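Local coordinates for peptidyl-tRNA hydrolase (PDB 1XTY), which hydrolyses peptidyl-tRNAs, probably those that drop off the ribosome during protein synthesis, into tRNA and an N-acylated amino acid or peptide, at residues Met4-Arg9 with Gln54-Val59. Sequence-based numbering, arbitrary orientation.
Sequences MVIVVR and QPKIIV. With SO4 (sulfate ion), chain F.
M4, I6 and V8 carry the 4-9 side of a five-bond backbone ladder to 54-59, a worked example of parallel pairing, in which alternate residues of one strand make all its hydrogen bonds to the neighbour. M4 N donates to P55 O and V8 N to V59 O (2.9 Å); between these, I57 N reaches M4 O, I6 N reaches I57 O and V59 N reaches I6 O. M4 O, I57 O, I6 O and V59 O each also take a CA-H, the shortest from K56 CA to M4 O at 3.2 Å.

On one face, V5 CG2 meets I57 CB at 4.0 Å, while V59, its CG1 anti to the carbonyl carbon (chi1 -63°), touches V5 CG1 and V7 CG2 with CG2, the latter at 3.8 Å. On the other, V8 CG2 and I58 CG2 lie side by side, 4.1 Å apart.

K56 bends back so that NZ donates to Q54 O at 3.0 Å. R9 presents its guanidinium edge to a sulfate ion, probably from the crystallisation liquor, NH1 to O2 at 2.6 Å and NH2 to O3 at 3.0 Å; NE pairs with D11 OD2. An alanine in place of R9 would probably leave D11 and the sulfate without their cationic mate.

Q54 NE2 bonds T29 OG1 of the second subunit, bringing 54-59 to the dimer interface. Helix 16-35 packs on M4, I6 and V8, helix 107-114 on V5 and V7; strands 2-9 and 56-61, linked through helices 16-35 and 40-51, form a beta-alpha-beta crossover, with strand 97-106 antiparallel along the other edge of 2-9.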
loop_
_atom_site.group_PDB
_atom_site.type_symbol
_atom_site.label_atom_id
_atom_site.label_comp_id
_atom_site.label_asym_id
_atom_site.label_seq_id
_atom_site.Cartn_x
_atom_site.Cartn_y
_atom_site.Cartn_z
ATOM N N MET A 4 2.309 5.746 9.929
ATOM C CA MET A 4 1.061 5.793 9.187
ATOM C C MET A 4 0.208 4.675 9.757
ATOM O O MET A 4 0.695 3.567 9.982
ATOM C CB MET A 4 1.287 5.537 7.690
ATOM C CG MET A 4 -0.019 5.446 6.903
ATOM S SD MET A 4 0.190 5.027 5.150
ATOM C CE MET A 4 0.685 6.600 4.501
ATOM N N VAL A 5 -1.059 4.966 10.012
ATOM C CA VAL A 5 -1.962 3.965 10.541
ATOM C C VAL A 5 -3.109 3.760 9.565
ATOM O O VAL A 5 -3.660 4.725 9.035
ATOM C CB VAL A 5 -2.549 4.397 11.905
ATOM C CG1 VAL A 5 -3.482 3.316 12.436
ATOM C CG2 VAL A 5 -1.424 4.660 12.893
ATOM N N ILE A 6 -3.446 2.501 9.314
ATOM C CA ILE A 6 -4.555 2.180 8.427
ATOM C C ILE A 6 -5.553 1.351 9.225
ATOM O O ILE A 6 -5.210 0.307 9.784
ATOM C CB ILE A 6 -4.104 1.380 7.181
ATOM C CG1 ILE A 6 -3.132 2.211 6.339
ATOM C CG2 ILE A 6 -5.319 1.019 6.330
ATOM C CD1 ILE A 6 -1.697 2.134 6.791
ATOM N N VAL A 7 -6.786 1.840 9.291
ATOM C CA VAL A 7 -7.855 1.170 10.020
ATOM C C VAL A 7 -8.730 0.387 9.049
ATOM O O VAL A 7 -9.370 0.968 8.173
ATOM C CB VAL A 7 -8.729 2.200 10.768
ATOM C CG1 VAL A 7 -9.765 1.479 11.631
ATOM C CG2 VAL A 7 -7.848 3.104 11.623
ATOM N N VAL A 8 -8.763 -0.932 9.212
ATOM C CA VAL A 8 -9.546 -1.799 8.339
ATOM C C VAL A 8 -10.839 -2.286 8.998
ATOM O O VAL A 8 -10.850 -2.605 10.186
ATOM C CB VAL A 8 -8.717 -3.031 7.927
ATOM C CG1 VAL A 8 -9.516 -3.915 6.990
ATOM C CG2 VAL A 8 -7.419 -2.582 7.275
ATOM N N ARG A 9 -11.921 -2.335 8.221
ATOM C CA ARG A 9 -13.219 -2.806 8.715
ATOM C C ARG A 9 -13.246 -4.326 8.775
ATOM O O ARG A 9 -12.941 -4.996 7.790
ATOM C CB ARG A 9 -14.355 -2.344 7.804
ATOM C CG ARG A 9 -14.739 -0.892 7.959
ATOM C CD ARG A 9 -15.898 -0.549 7.043
ATOM N NE ARG A 9 -17.126 -1.244 7.416
ATOM C CZ ARG A 9 -18.238 -1.221 6.689
ATOM N NH1 ARG A 9 -18.267 -0.544 5.549
ATOM N NH2 ARG A 9 -19.321 -1.863 7.104
ATOM N N GLN A 54 9.121 3.922 6.305
ATOM C CA GLN A 54 7.672 3.830 6.111
ATOM C C GLN A 54 6.923 2.969 7.127
ATOM O O GLN A 54 6.076 2.161 6.751
ATOM C CB GLN A 54 7.367 3.284 4.713
ATOM C CG GLN A 54 7.846 4.136 3.563
ATOM C CD GLN A 54 7.632 3.443 2.225
ATOM O OE1 GLN A 54 6.573 2.865 1.975
ATOM N NE2 GLN A 54 8.636 3.503 1.356
ATOM N N PRO A 55 7.208 3.138 8.427
ATOM C CA PRO A 55 6.539 2.357 9.477
ATOM C C PRO A 55 5.015 2.465 9.362
ATOM O O PRO A 55 4.478 3.565 9.261
ATOM C CB PRO A 55 7.042 3.007 10.768
ATOM C CG PRO A 55 8.354 3.590 10.381
ATOM C CD PRO A 55 8.096 4.152 9.014
ATOM N N LYS A 56 4.329 1.328 9.390
ATOM C CA LYS A 56 2.875 1.303 9.296
ATOM C C LYS A 56 2.265 0.456 10.399
ATOM O O LYS A 56 2.855 -0.525 10.843
ATOM C CB LYS A 56 2.429 0.734 7.951
ATOM C CG LYS A 56 2.729 1.610 6.754
ATOM C CD LYS A 56 2.360 0.893 5.465
ATOM C CE LYS A 56 3.577 0.680 4.577
ATOM N NZ LYS A 56 4.673 -0.027 5.286
ATOM N N ILE A 57 1.079 0.846 10.841
ATOM C CA ILE A 57 0.369 0.104 11.869
ATOM C C ILE A 57 -0.986 -0.214 11.265
ATOM O O ILE A 57 -1.740 0.692 10.917
ATOM C CB ILE A 57 0.161 0.947 13.137
ATOM C CG1 ILE A 57 1.512 1.467 13.639
ATOM C CG2 ILE A 57 -0.526 0.108 14.209
ATOM C CD1 ILE A 57 1.412 2.414 14.821
ATOM N N ILE A 58 -1.289 -1.496 11.126
ATOM C CA ILE A 58 -2.560 -1.902 10.556
ATOM C C ILE A 58 -3.469 -2.433 11.654
ATOM O O ILE A 58 -3.253 -3.527 12.182
ATOM C CB ILE A 58 -2.355 -2.977 9.483
ATOM C CG1 ILE A 58 -1.362 -2.464 8.434
ATOM C CG2 ILE A 58 -3.685 -3.327 8.824
ATOM C CD1 ILE A 58 -1.003 -3.484 7.390
ATOM N N VAL A 59 -4.480 -1.643 12.001
ATOM C CA VAL A 59 -5.422 -2.024 13.041
ATOM C C VAL A 59 -6.800 -2.255 12.441
ATOM O O VAL A 59 -7.015 -2.015 11.251
ATOM C CB VAL A 59 -5.492 -0.940 14.131
ATOM C CG1 VAL A 59 -4.134 -0.802 14.802
ATOM C CG2 VAL A 59 -5.911 0.393 13.523
HETATM S S SO4 F . -21.923 -0.743 4.744
HETATM O O1 SO4 F . -21.915 -1.679 3.607
HETATM O O2 SO4 F . -20.655 0.003 4.769
HETATM O O3 SO4 F . -22.068 -1.507 5.999
HETATM O O4 SO4 F . -23.050 0.194 4.596
#